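Side-chain contact in restriction endonuclease PacI (Pseudomonas alcaligenes, PDB 3M7K), which cuts double-stranded DNA at a rare eight-base-pair target site, using an HNH active site of the beta-beta-alpha-metal type: residues M23-M28 and G56-R61. Residues are numbered along the deposited sequence; the frame is centred on the assembly and turned at random.
Sequences MCKGCM and GLSAQR. With PT (platinum (II) ion), chain G; ZN (zinc ion), chain E; nucleotides of chain C.
Lys25, in the first turn of helix 25-40, reaches Ser58 and Arg61 in the loop after helix 48-55; the CA atoms of Lys25 and Ser58 are the nearest across the two segments, 8.4 Å apart, so side chains alone make the contact. The first segment carries the second CxxC pair of a four-cysteine zinc site. Cys24 SG and Cys27 SG each bind zinc at 2.3 Å, and Cys4 and Cys7 complete the site. Cys24 is also the N-cap of the helix: its SG accepts a bond from Cys27 N. In the second segment, Gln60 N donates to Leu57 O and closes a turn. The Lys25 chain is extended beyond CG (chi2 167°, chi3 169°), which carries NZ to 3.4 Å from Ser58 OG. Both polar ends are held by Glu70: OE1 forms a salt bridge with Lys25 NZ and a hydrogen bond with Ser58 OG. Arg61 bends at chi3 (-71°), and its guanidinium presents an edge to the lysine chain, with NH2 3.7 Å from Lys25 CD. Lys25 NZ and Arg61 NH2 are like charges 4.8 Å apart. Glu70, bound to Lys25 NZ and Arg61 NE, and Glu15, bound to Arg61 NH2, probably offset them. The contact thus joins the N-terminal zinc site to the loop before helix 70-74. On the DNA side of the first segment, Met23 SD and Met28 SD bind a platinum ion at 2.0 and 2.1 Å, and Met28 SD lies 3.5 Å from C8 of DA3 of chain C.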
# COMPACT_ATOMS: atom_id res chain seq x y z
N MET A 23 -20.93 20.53 2.27
CA MET A 23 -20.67 20.19 0.86
C MET A 23 -21.07 18.74 0.52
O MET A 23 -20.92 17.84 1.36
CB MET A 23 -19.18 20.47 0.48
CG MET A 23 -18.08 19.96 1.46
SD MET A 23 -16.31 20.31 1.01
CE MET A 23 -16.40 22.11 0.99
N CYS A 24 -21.60 18.50 -0.68
CA CYS A 24 -21.85 17.14 -1.12
C CYS A 24 -20.51 16.42 -1.45
O CYS A 24 -19.45 17.07 -1.54
CB CYS A 24 -22.80 17.10 -2.32
SG CYS A 24 -22.06 17.54 -3.91
N LYS A 25 -20.57 15.10 -1.62
CA LYS A 25 -19.35 14.32 -1.88
C LYS A 25 -18.69 14.77 -3.20
O LYS A 25 -17.48 14.84 -3.29
CB LYS A 25 -19.65 12.81 -1.92
CG LYS A 25 -20.07 12.19 -0.55
CD LYS A 25 -20.64 10.78 -0.74
CE LYS A 25 -20.81 10.03 0.58
NZ LYS A 25 -21.34 8.65 0.33
N GLY A 26 -19.50 15.09 -4.21
CA GLY A 26 -18.98 15.54 -5.51
C GLY A 26 -18.21 16.84 -5.42
O GLY A 26 -17.11 16.99 -6.00
N CYS A 27 -18.76 17.77 -4.66
CA CYS A 27 -18.12 19.07 -4.47
C CYS A 27 -16.82 18.94 -3.66
O CYS A 27 -15.81 19.56 -4.01
CB CYS A 27 -19.07 20.07 -3.80
SG CYS A 27 -20.36 20.77 -4.89
N MET A 28 -16.86 18.17 -2.59
CA MET A 28 -15.68 17.95 -1.76
C MET A 28 -14.61 17.19 -2.55
O MET A 28 -13.43 17.53 -2.49
CB MET A 28 -16.06 17.25 -0.45
CG MET A 28 -14.90 16.86 0.48
SD MET A 28 -14.35 18.14 1.63
CE MET A 28 -13.33 19.18 0.56
N GLY A 56 -20.82 10.87 -11.06
CA GLY A 56 -22.14 10.31 -10.88
C GLY A 56 -22.64 10.37 -9.44
O GLY A 56 -22.39 11.34 -8.70
N LEU A 57 -23.34 9.32 -9.05
CA LEU A 57 -23.99 9.28 -7.75
C LEU A 57 -23.56 8.07 -6.95
O LEU A 57 -23.21 7.02 -7.50
CB LEU A 57 -25.50 9.28 -7.93
CG LEU A 57 -26.09 10.54 -8.57
CD1 LEU A 57 -27.54 10.30 -8.87
CD2 LEU A 57 -25.88 11.80 -7.68
N SER A 58 -23.64 8.22 -5.63
CA SER A 58 -23.07 7.28 -4.66
C SER A 58 -23.40 5.80 -4.88
O SER A 58 -22.53 4.94 -4.74
CB SER A 58 -23.50 7.68 -3.26
OG SER A 58 -22.72 7.01 -2.30
N ALA A 59 -24.66 5.51 -5.21
CA ALA A 59 -25.10 4.13 -5.33
C ALA A 59 -24.55 3.48 -6.58
O ALA A 59 -24.53 2.25 -6.70
CB ALA A 59 -26.63 4.04 -5.28
N GLN A 60 -24.09 4.29 -7.53
CA GLN A 60 -23.48 3.74 -8.74
C GLN A 60 -21.97 3.61 -8.66
O GLN A 60 -21.35 2.93 -9.49
CB GLN A 60 -23.88 4.58 -9.97
CG GLN A 60 -25.39 4.76 -10.14
CD GLN A 60 -26.14 3.47 -9.91
OE1 GLN A 60 -26.93 3.34 -8.96
NE2 GLN A 60 -25.89 2.48 -10.79
N ARG A 61 -21.36 4.24 -7.66
CA ARG A 61 -19.89 4.25 -7.55
C ARG A 61 -19.30 2.96 -6.97
O ARG A 61 -19.67 2.53 -5.88
CB ARG A 61 -19.41 5.47 -6.75
CG ARG A 61 -19.54 6.79 -7.52
CD ARG A 61 -18.74 7.90 -6.86
NE ARG A 61 -19.32 8.37 -5.59
CZ ARG A 61 -20.26 9.30 -5.49
NH1 ARG A 61 -20.80 9.86 -6.59
NH2 ARG A 61 -20.69 9.68 -4.28
PT PT G . -15.64 19.42 2.69
ZN ZN E . -22.35 19.80 -4.27
P DA C 3 -13.78 11.71 2.33
OP1 DA C 3 -14.51 10.42 2.42
OP2 DA C 3 -14.00 12.59 1.15
O5' DA C 3 -14.06 12.60 3.61
C5' DA C 3 -14.43 12.03 4.85
C4' DA C 3 -14.46 13.10 5.93
O4' DA C 3 -13.27 13.92 5.83
C3' DA C 3 -15.60 14.12 5.86
O3' DA C 3 -15.82 14.66 7.16
C2' DA C 3 -15.04 15.21 4.95
C1' DA C 3 -13.59 15.25 5.43
N9 DA C 3 -12.62 15.66 4.41
C8 DA C 3 -12.66 15.44 3.07
N7 DA C 3 -11.63 15.93 2.42
C5 DA C 3 -10.85 16.51 3.42
C6 DA C 3 -9.61 17.20 3.42
N6 DA C 3 -8.89 17.45 2.32
N1 DA C 3 -9.12 17.62 4.60
C2 DA C 3 -9.81 17.39 5.73
N3 DA C 3 -10.97 16.76 5.85
C4 DA C 3 -11.45 16.34 4.65